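Local coordinates for protein translation initiation factor eIF2B subunit beta (Schizosaccharomyces pombe, PDB 5B04) that forms part of the eIF2B complex, the guanine nucleotide exchange factor that swaps GDP for GTP on the gamma subunit of eIF2 in translation initiation, at residues C[88-93]-C[391-396]; C[320-325]-C[386-391]; C[234-239]-C[263-268]; C[212-217]-C[297-302]. All blocks are in the same frame, centred on the assembly; numbering follows the deposited sequence.

Interaction 1: residues C[88-93]-C[391-396]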
loop_
_atom_site.group_PDB
_atom_site.type_symbol
_atom_site.label_atom_id
_atom_site.label_comp_id
_atom_site.label_asym_id
_atom_site.label_seq_id
_atom_site.Cartn_x
_atom_site.Cartn_y
_atom_site.Cartn_z
ATOM N N ILE C 88 31.978 -27.479 0.500
ATOM C CA ILE C 88 33.244 -28.198 0.439
ATOM C C ILE C 88 33.058 -29.593 -0.154
ATOM O O ILE C 88 33.919 -30.086 -0.881
ATOM C CB ILE C 88 33.886 -28.302 1.836
ATOM C CG1 ILE C 88 34.084 -26.904 2.423
ATOM C CG2 ILE C 88 35.215 -29.038 1.770
ATOM C CD1 ILE C 88 34.617 -26.902 3.831
ATOM N N LEU C 89 31.925 -30.220 0.146
ATOM C CA LEU C 89 31.620 -31.538 -0.402
ATOM C C LEU C 89 31.468 -31.491 -1.921
ATOM O O LEU C 89 31.943 -32.381 -2.624
ATOM C CB LEU C 89 30.353 -32.110 0.236
ATOM C CG LEU C 89 30.489 -32.634 1.666
ATOM C CD1 LEU C 89 29.161 -33.176 2.168
ATOM C CD2 LEU C 89 31.571 -33.701 1.746
ATOM N N ARG C 90 30.805 -30.453 -2.423
ATOM C CA ARG C 90 30.648 -30.285 -3.864
ATOM C C ARG C 90 31.965 -29.832 -4.484
ATOM O O ARG C 90 32.260 -30.137 -5.642
ATOM C CB ARG C 90 29.532 -29.285 -4.181
ATOM C CG ARG C 90 29.343 -29.028 -5.669
ATOM C CD ARG C 90 28.024 -28.340 -5.970
ATOM N NE ARG C 90 27.915 -27.989 -7.382
ATOM C CZ ARG C 90 26.773 -27.953 -8.061
ATOM N NH1 ARG C 90 25.631 -28.257 -7.459
ATOM N NH2 ARG C 90 26.773 -27.622 -9.345
ATOM N N LEU C 91 32.754 -29.105 -3.699
ATOM C CA LEU C 91 34.090 -28.694 -4.110
ATOM C C LEU C 91 34.927 -29.928 -4.417
ATOM O O LEU C 91 35.601 -29.993 -5.440
ATOM C CB LEU C 91 34.749 -27.851 -3.014
ATOM C CG LEU C 91 35.931 -26.925 -3.320
ATOM C CD1 LEU C 91 36.154 -26.009 -2.132
ATOM C CD2 LEU C 91 37.210 -27.687 -3.640
ATOM N N ILE C 92 34.905 -30.900 -3.535
ATOM C CA ILE C 92 35.628 -32.106 -3.817
ATOM C C ILE C 92 35.088 -32.901 -4.990
ATOM O O ILE C 92 35.839 -33.245 -5.879
ATOM C CB ILE C 92 35.585 -32.994 -2.585
ATOM C CG1 ILE C 92 36.187 -32.257 -1.405
ATOM C CG2 ILE C 92 36.341 -34.275 -2.826
ATOM C CD1 ILE C 92 35.824 -32.873 -0.086
ATOM N N ARG C 93 33.789 -33.145 -5.027
ATOM C CA ARG C 93 33.270 -34.060 -6.017
ATOM C C ARG C 93 33.491 -33.508 -7.384
ATOM O O ARG C 93 33.969 -34.186 -8.268
ATOM C CB ARG C 93 31.783 -34.271 -5.824
ATOM C CG ARG C 93 31.374 -34.580 -4.405
ATOM C CD ARG C 93 30.313 -35.658 -4.394
ATOM N NE ARG C 93 29.451 -35.613 -3.223
ATOM C CZ ARG C 93 28.961 -34.502 -2.694
ATOM N NH1 ARG C 93 29.260 -33.331 -3.220
ATOM N NH2 ARG C 93 28.174 -34.557 -1.632
ATOM N N THR C 391 24.707 -24.480 -6.156
ATOM C CA THR C 391 25.725 -24.348 -5.117
ATOM C C THR C 391 25.874 -25.605 -4.262
ATOM O O THR C 391 26.916 -25.817 -3.640
ATOM C CB THR C 391 25.424 -23.153 -4.190
ATOM O OG1 THR C 391 24.084 -23.256 -3.693
ATOM C CG2 THR C 391 25.577 -21.840 -4.945
ATOM N N TYR C 392 24.836 -26.438 -4.229
ATOM C CA TYR C 392 24.868 -27.663 -3.436
ATOM C C TYR C 392 24.574 -28.901 -4.276
ATOM O O TYR C 392 23.797 -28.846 -5.229
ATOM C CB TYR C 392 23.856 -27.596 -2.288
ATOM C CG TYR C 392 23.998 -26.397 -1.379
ATOM C CD1 TYR C 392 25.248 -25.932 -0.993
ATOM C CD2 TYR C 392 22.875 -25.735 -0.902
ATOM C CE1 TYR C 392 25.374 -24.834 -0.160
ATOM C CE2 TYR C 392 22.991 -24.640 -0.070
ATOM C CZ TYR C 392 24.241 -24.193 0.298
ATOM O OH TYR C 392 24.357 -23.101 1.126
ATOM N N ASP C 393 25.198 -30.019 -3.915
ATOM C CA ASP C 393 24.800 -31.312 -4.453
ATOM C C ASP C 393 23.579 -31.792 -3.676
ATOM O O ASP C 393 23.519 -31.645 -2.455
ATOM C CB ASP C 393 25.941 -32.327 -4.366
ATOM C CG ASP C 393 27.060 -32.032 -5.346
ATOM O OD1 ASP C 393 26.763 -31.577 -6.471
ATOM O OD2 ASP C 393 28.237 -32.257 -4.993
ATOM N N ALA C 394 22.608 -32.359 -4.386
ATOM C CA ALA C 394 21.315 -32.700 -3.797
ATOM C C ALA C 394 21.419 -33.728 -2.671
ATOM O O ALA C 394 20.572 -33.764 -1.778
ATOM C CB ALA C 394 20.371 -33.205 -4.876
ATOM N N SER C 395 22.457 -34.556 -2.712
ATOM C CA SER C 395 22.631 -35.617 -1.723
ATOM C C SER C 395 22.937 -35.069 -0.331
ATOM O O SER C 395 22.691 -35.735 0.675
ATOM C CB SER C 395 23.748 -36.567 -2.157
ATOM O OG SER C 395 25.009 -35.922 -2.112
ATOM N N ASP C 396 23.469 -33.852 -0.280
ATOM C CA ASP C 396 23.933 -33.270 0.974
ATOM C C ASP C 396 22.841 -32.502 1.714
ATOM O O ASP C 396 23.124 -31.789 2.677
ATOM C CB ASP C 396 25.123 -32.343 0.713
ATOM C CG ASP C 396 26.189 -32.994 -0.145
ATOM O OD1 ASP C 396 26.346 -34.231 -0.065
ATOM O OD2 ASP C 396 26.869 -32.269 -0.902
#
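R93 and D396 meet tip to tip with guanidinium and carboxylate nearly coplanar, 11° apart. NH2 of R93 donates a fairly straight bond, 165° at the hydrogen, to the syn lone pair of D396 OD2 at 2.7 Å. This is the clearest link of a salt-bridge network of R90, R93, D393 and D396, through which the tail after helix 384-391 is tied to helix 79-102 of the helical N-terminal region. The D393 carboxylate lies between the two arginines, but its salt bridge to R93 is modelled too short, so its geometry is doubtful. Toward R90 the salt bridge is long and a matter of charges only: D393 OD1 stands 3.6 Å from R90 NH1, well out of the guanidinium plane. The R90 chain is extended from CG to NE, and its NH1 reaches the carbonyls beyond, bonding N389 O and, weakly, Y392 O at 2.9 Å. R65 of helix 57-74 adds a long, weak ion pair to D396, and R86 takes the carbonyl O of D396. The aliphatic parts close the contact. CD of R90 lies 3.5 Å from D393 OD1 and runs past the carbonyl O of T391. Beside the arginines, L89 brings CD1 to 3.7 Å from D396 OD1.

Interaction 2: residues C[320-325]-C[386-391]. With PO4 (phosphate ion), chain M.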
loop_
_atom_site.group_PDB
_atom_site.type_symbol
_atom_site.label_atom_id
_atom_site.label_comp_id
_atom_site.label_asym_id
_atom_site.label_seq_id
_atom_site.Cartn_x
_atom_site.Cartn_y
_atom_site.Cartn_z
ATOM N N TYR C 320 25.354 -17.601 1.606
ATOM C CA TYR C 320 25.820 -18.633 2.524
ATOM C C TYR C 320 24.782 -18.921 3.605
ATOM O O TYR C 320 24.884 -19.913 4.326
ATOM C CB TYR C 320 27.152 -18.231 3.161
ATOM C CG TYR C 320 27.052 -17.136 4.199
ATOM C CD1 TYR C 320 26.993 -15.800 3.826
ATOM C CD2 TYR C 320 27.035 -17.437 5.555
ATOM C CE1 TYR C 320 26.907 -14.795 4.774
ATOM C CE2 TYR C 320 26.950 -16.442 6.509
ATOM C CZ TYR C 320 26.886 -15.123 6.114
ATOM O OH TYR C 320 26.803 -14.130 7.062
ATOM N N LYS C 321 23.783 -18.050 3.712
ATOM C CA LYS C 321 22.694 -18.244 4.664
ATOM C C LYS C 321 21.552 -19.035 4.035
ATOM O O LYS C 321 20.504 -19.229 4.652
ATOM C CB LYS C 321 22.175 -16.900 5.178
ATOM C CG LYS C 321 23.206 -16.063 5.918
ATOM C CD LYS C 321 22.577 -14.783 6.447
ATOM C CE LYS C 321 23.613 -13.858 7.059
ATOM N NZ LYS C 321 23.008 -12.577 7.516
ATOM N N LEU C 322 21.757 -19.485 2.801
ATOM C CA LEU C 322 20.742 -20.250 2.086
ATOM C C LEU C 322 20.910 -21.746 2.339
ATOM O O LEU C 322 21.811 -22.382 1.792
ATOM C CB LEU C 322 20.807 -19.948 0.588
ATOM C CG LEU C 322 19.688 -20.504 -0.294
ATOM C CD1 LEU C 322 18.325 -20.091 0.236
ATOM C CD2 LEU C 322 19.865 -20.039 -1.731
ATOM N N SER C 323 20.038 -22.299 3.176
ATOM C CA SER C 323 20.107 -23.710 3.544
ATOM C C SER C 323 18.999 -24.511 2.865
ATOM O O SER C 323 17.877 -24.028 2.727
ATOM C CB SER C 323 20.019 -23.865 5.063
ATOM O OG SER C 323 20.151 -25.221 5.451
ATOM N N PRO C 324 19.315 -25.742 2.434
ATOM C CA PRO C 324 18.351 -26.582 1.715
ATOM C C PRO C 324 17.332 -27.285 2.613
ATOM O O PRO C 324 16.363 -27.837 2.092
ATOM C CB PRO C 324 19.246 -27.610 1.019
ATOM C CG PRO C 324 20.424 -27.729 1.912
ATOM C CD PRO C 324 20.654 -26.356 2.479
ATOM N N VAL C 325 17.543 -27.270 3.926
ATOM C CA VAL C 325 16.642 -27.962 4.845
ATOM C C VAL C 325 15.222 -27.411 4.755
ATOM O O VAL C 325 15.019 -26.199 4.676
ATOM C CB VAL C 325 17.132 -27.869 6.306
ATOM C CG1 VAL C 325 18.343 -28.762 6.518
ATOM C CG2 VAL C 325 17.447 -26.431 6.677
ATOM N N ARG C 386 16.713 -22.556 -7.983
ATOM C CA ARG C 386 17.822 -22.859 -8.884
ATOM C C ARG C 386 19.172 -22.492 -8.270
ATOM O O ARG C 386 20.184 -23.133 -8.558
ATOM C CB ARG C 386 17.633 -22.133 -10.220
ATOM C CG ARG C 386 18.720 -22.415 -11.250
ATOM C CD ARG C 386 18.346 -21.866 -12.617
ATOM N NE ARG C 386 17.211 -22.576 -13.201
ATOM C CZ ARG C 386 17.299 -23.393 -14.246
ATOM N NH1 ARG C 386 18.472 -23.601 -14.830
ATOM N NH2 ARG C 386 16.216 -23.998 -14.711
ATOM N N ILE C 387 19.185 -21.467 -7.423
ATOM C CA ILE C 387 20.421 -21.027 -6.778
ATOM C C ILE C 387 21.004 -22.131 -5.899
ATOM O O ILE C 387 22.216 -22.354 -5.893
ATOM C CB ILE C 387 20.197 -19.756 -5.932
ATOM C CG1 ILE C 387 19.809 -18.581 -6.831
ATOM C CG2 ILE C 387 21.448 -19.408 -5.138
ATOM C CD1 ILE C 387 19.707 -17.259 -6.101
ATOM N N MET C 388 20.138 -22.830 -5.171
ATOM C CA MET C 388 20.572 -23.948 -4.339
ATOM C C MET C 388 21.095 -25.101 -5.189
ATOM O O MET C 388 22.086 -25.742 -4.839
ATOM C CB MET C 388 19.430 -24.439 -3.448
ATOM C CG MET C 388 19.152 -23.553 -2.252
ATOM S SD MET C 388 18.113 -24.360 -1.022
ATOM C CE MET C 388 16.676 -24.778 -2.006
ATOM N N ASN C 389 20.422 -25.357 -6.308
ATOM C CA ASN C 389 20.825 -26.420 -7.222
ATOM C C ASN C 389 22.207 -26.178 -7.822
ATOM O O ASN C 389 22.883 -27.116 -8.244
ATOM C CB ASN C 389 19.795 -26.575 -8.344
ATOM C CG ASN C 389 18.501 -27.212 -7.870
ATOM O OD1 ASN C 389 18.295 -27.413 -6.674
ATOM N ND2 ASN C 389 17.620 -27.531 -8.812
ATOM N N ASP C 390 22.623 -24.915 -7.853
ATOM C CA ASP C 390 23.899 -24.541 -8.455
ATOM C C ASP C 390 25.042 -24.506 -7.443
ATOM O O ASP C 390 26.212 -24.503 -7.825
ATOM C CB ASP C 390 23.781 -23.177 -9.140
ATOM C CG ASP C 390 22.951 -23.229 -10.409
ATOM O OD1 ASP C 390 22.065 -24.103 -10.508
ATOM O OD2 ASP C 390 23.185 -22.394 -11.307
ATOM N N THR C 391 24.707 -24.480 -6.156
ATOM C CA THR C 391 25.725 -24.348 -5.117
ATOM C C THR C 391 25.874 -25.605 -4.262
ATOM O O THR C 391 26.916 -25.817 -3.640
ATOM C CB THR C 391 25.424 -23.153 -4.190
ATOM O OG1 THR C 391 24.084 -23.256 -3.693
ATOM C CG2 THR C 391 25.577 -21.840 -4.945
HETATM P P PO4 M . 23.813 -9.844 9.229
HETATM O O1 PO4 M . 24.569 -10.903 8.461
HETATM O O2 PO4 M . 22.598 -10.466 9.879
HETATM O O3 PO4 M . 23.373 -8.755 8.281
HETATM O O4 PO4 M . 24.708 -9.250 10.291
#
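M388 and P324 touch through the sulfur: SD of M388 lies 3.5 Å from P324 CA and 4.0 Å from P324 CB, while ring atom CD of the proline touches Y392. The flat group here, the ring of Y320, carries CG of K321 over one face, offset toward the rim. In M388, CG is anti to the carbonyl carbon (chi1 -77°) and packs 3.6 Å from L322 CD2. L322 crosses M388 and I387 at about a right angle, and its CD2 is also 3.8 Å from I387 CG2. The contact thus docks helix 384-391 on the loop that follows strand 313-316 of the central Rossmann-like sheet, by apolar and sulfur contacts alone. The polar backbone beside them is served from elsewhere: L322 O receives the hydroxyl of Y392. One turn on from I387, T391 OG1 donates to I387 O at 3.0 Å, on the opposite face of that carbonyl from D390 N. R386, near the start of helix 384-391, forms a salt bridge with E461 of the neighbouring delta subunit. The extended K321 chain brings NZ to T284 O and to a phosphate ion, probably from the crystallisation liquor, in a bond modelled very short.

Interaction 3: residues C[234-239]-C[263-268]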
loop_
_atom_site.group_PDB
_atom_site.type_symbol
_atom_site.label_atom_id
_atom_site.label_comp_id
_atom_site.label_asym_id
_atom_site.label_seq_id
_atom_site.Cartn_x
_atom_site.Cartn_y
_atom_site.Cartn_z
ATOM N N SER C 234 15.572 8.679 4.759
ATOM C CA SER C 234 15.182 8.428 6.141
ATOM C C SER C 234 15.054 6.938 6.429
ATOM O O SER C 234 14.616 6.165 5.577
ATOM C CB SER C 234 13.863 9.134 6.461
ATOM O OG SER C 234 13.972 10.534 6.270
ATOM N N VAL C 235 15.440 6.542 7.638
ATOM C CA VAL C 235 15.312 5.155 8.065
ATOM C C VAL C 235 14.667 5.064 9.443
ATOM O O VAL C 235 15.119 5.699 10.395
ATOM C CB VAL C 235 16.681 4.436 8.099
ATOM C CG1 VAL C 235 16.576 3.113 8.847
ATOM C CG2 VAL C 235 17.203 4.213 6.689
ATOM N N ILE C 236 13.597 4.283 9.538
ATOM C CA ILE C 236 12.986 3.989 10.826
ATOM C C ILE C 236 13.505 2.652 11.336
ATOM O O ILE C 236 13.301 1.616 10.705
ATOM C CB ILE C 236 11.449 3.950 10.738
ATOM C CG1 ILE C 236 10.907 5.292 10.244
ATOM C CG2 ILE C 236 10.850 3.606 12.090
ATOM C CD1 ILE C 236 9.397 5.349 10.172
ATOM N N VAL C 237 14.192 2.681 12.473
ATOM C CA VAL C 237 14.744 1.464 13.050
ATOM C C VAL C 237 13.894 0.967 14.210
ATOM O O VAL C 237 13.852 1.583 15.275
ATOM C CB VAL C 237 16.189 1.671 13.548
ATOM C CG1 VAL C 237 16.705 0.403 14.216
ATOM C CG2 VAL C 237 17.094 2.078 12.398
ATOM N N ALA C 238 13.206 -0.147 13.991
ATOM C CA ALA C 238 12.481 -0.804 15.066
ATOM C C ALA C 238 13.458 -1.626 15.894
ATOM O O ALA C 238 14.128 -2.516 15.368
ATOM C CB ALA C 238 11.371 -1.682 14.511
ATOM N N GLU C 239 13.556 -1.311 17.181
ATOM C CA GLU C 239 14.402 -2.076 18.090
ATOM C C GLU C 239 13.959 -3.533 18.092
ATOM O O GLU C 239 12.773 -3.824 17.968
ATOM C CB GLU C 239 14.345 -1.498 19.505
ATOM C CG GLU C 239 12.941 -1.431 20.076
ATOM C CD GLU C 239 12.925 -1.205 21.572
ATOM O OE1 GLU C 239 13.827 -0.509 22.083
ATOM O OE2 GLU C 239 12.009 -1.729 22.236
ATOM N N THR C 263 15.016 7.385 12.843
ATOM C CA THR C 263 14.043 7.395 13.925
ATOM C C THR C 263 14.031 6.038 14.625
ATOM O O THR C 263 13.982 4.994 13.973
ATOM C CB THR C 263 12.624 7.728 13.419
ATOM O OG1 THR C 263 12.646 8.971 12.707
ATOM C CG2 THR C 263 11.651 7.833 14.586
ATOM N N VAL C 264 14.090 6.059 15.953
ATOM C CA VAL C 264 14.061 4.832 16.742
ATOM C C VAL C 264 12.688 4.628 17.370
ATOM O O VAL C 264 12.221 5.464 18.142
ATOM C CB VAL C 264 15.130 4.848 17.850
ATOM C CG1 VAL C 264 15.002 3.615 18.732
ATOM C CG2 VAL C 264 16.520 4.938 17.244
ATOM N N ILE C 265 12.043 3.515 17.035
ATOM C CA ILE C 265 10.701 3.234 17.534
ATOM C C ILE C 265 10.626 1.903 18.274
ATOM O O ILE C 265 11.441 1.008 18.051
ATOM C CB ILE C 265 9.664 3.207 16.390
ATOM C CG1 ILE C 265 9.945 2.040 15.441
ATOM C CG2 ILE C 265 9.658 4.528 15.639
ATOM C CD1 ILE C 265 8.827 1.762 14.462
ATOM N N SER C 266 9.640 1.784 19.156
ATOM C CA SER C 266 9.340 0.510 19.794
ATOM C C SER C 266 8.671 -0.412 18.781
ATOM O O SER C 266 8.206 0.043 17.736
ATOM C CB SER C 266 8.444 0.712 21.018
ATOM O OG SER C 266 7.282 1.451 20.685
ATOM N N ASP C 267 8.622 -1.703 19.086
ATOM C CA ASP C 267 8.058 -2.681 18.159
ATOM C C ASP C 267 6.553 -2.511 17.983
ATOM O O ASP C 267 5.991 -2.918 16.967
ATOM C CB ASP C 267 8.364 -4.102 18.630
ATOM C CG ASP C 267 9.832 -4.447 18.518
ATOM O OD1 ASP C 267 10.270 -4.819 17.409
ATOM O OD2 ASP C 267 10.546 -4.345 19.538
ATOM N N ALA C 268 5.904 -1.913 18.975
ATOM C CA ALA C 268 4.462 -1.703 18.921
ATOM C C ALA C 268 4.100 -0.632 17.899
ATOM O O ALA C 268 2.993 -0.622 17.360
ATOM C CB ALA C 268 3.932 -1.326 20.294
#
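I236, V237 and A238 pair in parallel with T263, V264 and I265, the strand directions 23° apart and the axes 4.8 Å apart at their closest. The ladder alternates between the strands: T263 N gives to V235 O, V237 N to T263 O at 2.8 Å, I265 N to V237 O, and E239 N to I265 O at 3.3 Å. Strands 234-238 and 261-265, joined through helix 245-257, form a beta-alpha-beta crossover of the Rossmann-like sheet. On the face of I236, A238 and I265, CG2 of I236 lies 3.6 Å from I265 CD1, and A238 CB packs 4.1 Å from I265 CG1; helix 270-273 covers this side. V237 and V264 turn to the other face, against helix 245-257. T263 to I265 also pair in parallel with a strand of the neighbouring delta subunit, so the sheet continues across the interface. Past the strands, both carboxylate oxygens of D267 lie 2.8 Å from E239 O, acceptor against acceptor; the acid may hold a proton, or its placement is uncertain. D267 OD2 takes a weak bond from F241 N. OE1 of E239 is held by H249 and by R302 of the delta subunit, an arginine that would ease any repulsion if both acids are charged.

Interaction 4: residues C[212-217]-C[297-302]. With PO4 (phosphate ion), chain M.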
loop_
_atom_site.group_PDB
_atom_site.type_symbol
_atom_site.label_atom_id
_atom_site.label_comp_id
_atom_site.label_asym_id
_atom_site.label_seq_id
_atom_site.Cartn_x
_atom_site.Cartn_y
_atom_site.Cartn_z
ATOM N N LEU C 212 11.847 1.290 6.428
ATOM C CA LEU C 212 11.656 0.622 7.708
ATOM C C LEU C 212 12.555 -0.600 7.818
ATOM O O LEU C 212 12.568 -1.459 6.936
ATOM C CB LEU C 212 10.197 0.210 7.902
ATOM C CG LEU C 212 9.931 -0.622 9.160
ATOM C CD1 LEU C 212 10.242 0.185 10.413
ATOM C CD2 LEU C 212 8.501 -1.135 9.190
ATOM N N THR C 213 13.310 -0.669 8.908
ATOM C CA THR C 213 14.132 -1.834 9.193
ATOM C C THR C 213 13.969 -2.215 10.658
ATOM O O THR C 213 13.462 -1.427 11.458
ATOM C CB THR C 213 15.618 -1.582 8.879
ATOM O OG1 THR C 213 16.334 -2.822 8.919
ATOM C CG2 THR C 213 16.222 -0.613 9.883
ATOM N N GLN C 214 14.389 -3.425 11.006
ATOM C CA GLN C 214 14.268 -3.892 12.377
ATOM C C GLN C 214 15.541 -4.589 12.838
ATOM O O GLN C 214 16.224 -5.241 12.048
ATOM C CB GLN C 214 13.076 -4.839 12.519
ATOM C CG GLN C 214 12.663 -5.088 13.957
ATOM C CD GLN C 214 11.840 -6.345 14.114
ATOM O OE1 GLN C 214 10.884 -6.382 14.888
ATOM N NE2 GLN C 214 12.216 -7.390 13.386
ATOM N N GLY C 215 15.853 -4.444 14.122
ATOM C CA GLY C 215 17.026 -5.071 14.701
ATOM C C GLY C 215 18.317 -4.553 14.101
ATOM O O GLY C 215 18.351 -3.480 13.500
ATOM N N CYS C 216 19.385 -5.325 14.264
ATOM C CA CYS C 216 20.689 -4.940 13.745
ATOM C C CYS C 216 21.193 -5.936 12.711
ATOM O O CYS C 216 21.253 -7.139 12.964
ATOM C CB CYS C 216 21.698 -4.813 14.885
ATOM S SG CYS C 216 21.684 -6.203 16.034
ATOM N N SER C 217 21.550 -5.422 11.541
ATOM C CA SER C 217 22.101 -6.243 10.474
ATOM C C SER C 217 23.255 -5.509 9.808
ATOM O O SER C 217 23.057 -4.467 9.181
ATOM C CB SER C 217 21.023 -6.596 9.449
ATOM O OG SER C 217 21.579 -7.271 8.334
ATOM N N SER C 297 13.390 -12.306 16.130
ATOM C CA SER C 297 12.022 -12.090 16.602
ATOM C C SER C 297 11.512 -10.671 16.373
ATOM O O SER C 297 12.257 -9.700 16.510
ATOM C CB SER C 297 11.917 -12.434 18.090
ATOM O OG SER C 297 12.592 -11.474 18.884
ATOM N N GLY C 298 10.235 -10.569 16.023
ATOM C CA GLY C 298 9.602 -9.287 15.779
ATOM C C GLY C 298 9.454 -8.987 14.301
ATOM O O GLY C 298 8.710 -8.087 13.916
ATOM N N ALA C 299 10.164 -9.744 13.471
ATOM C CA ALA C 299 10.150 -9.516 12.030
ATOM C C ALA C 299 8.795 -9.846 11.421
ATOM O O ALA C 299 8.425 -9.298 10.382
ATOM C CB ALA C 299 11.240 -10.325 11.360
ATOM N N GLN C 300 8.058 -10.744 12.068
ATOM C CA GLN C 300 6.719 -11.087 11.612
ATOM C C GLN C 300 5.808 -9.872 11.707
ATOM O O GLN C 300 4.954 -9.661 10.849
ATOM C CB GLN C 300 6.143 -12.246 12.423
ATOM C CG GLN C 300 4.771 -12.706 11.952
ATOM C CD GLN C 300 4.841 -13.696 10.808
ATOM O OE1 GLN C 300 5.866 -13.821 10.139
ATOM N NE2 GLN C 300 3.746 -14.412 10.579
ATOM N N LEU C 301 6.001 -9.075 12.756
ATOM C CA LEU C 301 5.251 -7.836 12.924
ATOM C C LEU C 301 5.450 -6.935 11.715
ATOM O O LEU C 301 4.489 -6.412 11.153
ATOM C CB LEU C 301 5.682 -7.105 14.196
ATOM C CG LEU C 301 5.487 -7.829 15.529
ATOM C CD1 LEU C 301 5.915 -6.935 16.682
ATOM C CD2 LEU C 301 4.041 -8.275 15.695
ATOM N N VAL C 302 6.706 -6.770 11.315
ATOM C CA VAL C 302 7.048 -5.937 10.169
ATOM C C VAL C 302 6.461 -6.490 8.874
ATOM O O VAL C 302 5.792 -5.773 8.134
ATOM C CB VAL C 302 8.574 -5.805 10.007
ATOM C CG1 VAL C 302 8.909 -5.093 8.711
ATOM C CG2 VAL C 302 9.171 -5.070 11.194
HETATM P P PO4 M . 23.813 -9.844 9.229
HETATM O O1 PO4 M . 24.569 -10.903 8.461
HETATM O O2 PO4 M . 22.598 -10.466 9.879
HETATM O O3 PO4 M . 23.373 -8.755 8.281
HETATM O O4 PO4 M . 24.708 -9.250 10.291
#
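Q214, last residue of strand 210-214, faces A299 at the start of helix 299-308, their CA atoms 7.0 Å apart, with G298 at the N-cap in a backbone turn of positive phi (102°). The Q214 chain stands extended from the strand, CG anti to the backbone N (chi1 -165°), and carries its amide up to the G298-A299 peptide, CD being 3.6 Å from G298 C. The amide is probably turned over in the model, so the assignment of its two ends is uncertain. At the backbone angles of G298 a CB would be jammed against the preceding carbonyl, which accounts for the glycine. Behind the polar end, V302 fills in: its CG2 is 4.1 Å from Q214 CB, and its CG1 meets L212 CD2 tip to tip at 4.0 Å. The strand is an inner one of the Rossmann-like sheet, and helix 299-308 is held against the same face as I270 of helix 270-273. Past the strand, S217 is the N-cap of helix 218-228; its OG caps V220 N and lies against O3 of a phosphate ion, modelled very short, which K218 N, T219 OG1 and K321 also hold. D362 receives G298 N and Q300 N. Turned over, the buried amide of Q214 would probably direct its NH2 to G298 O and the D267 carboxylate, and its oxygen to A299 N.

Interactions 3 and 4 belong to one buried region, their centres 9 Å apart: strands 234-238 and 210-214 are neighbours in the sheet, where A238 probably bonds T213 and G215 through its backbone. Interaction 3 is a backbone ladder at the delta interface, whereas interaction 4 joins a strand to a helix start by a polar side chain and apolar neighbours. Interaction 1 lies across the chain's centre from interactions 3 and 4. It adjoins interaction 2 through the shared T391, yet their chemistry differs: interaction 2 is buried and apolar, interaction 1 partly exposed and ionic. Although about 24 Å apart between centres, interactions 2 and 4 hold the same phosphate ion.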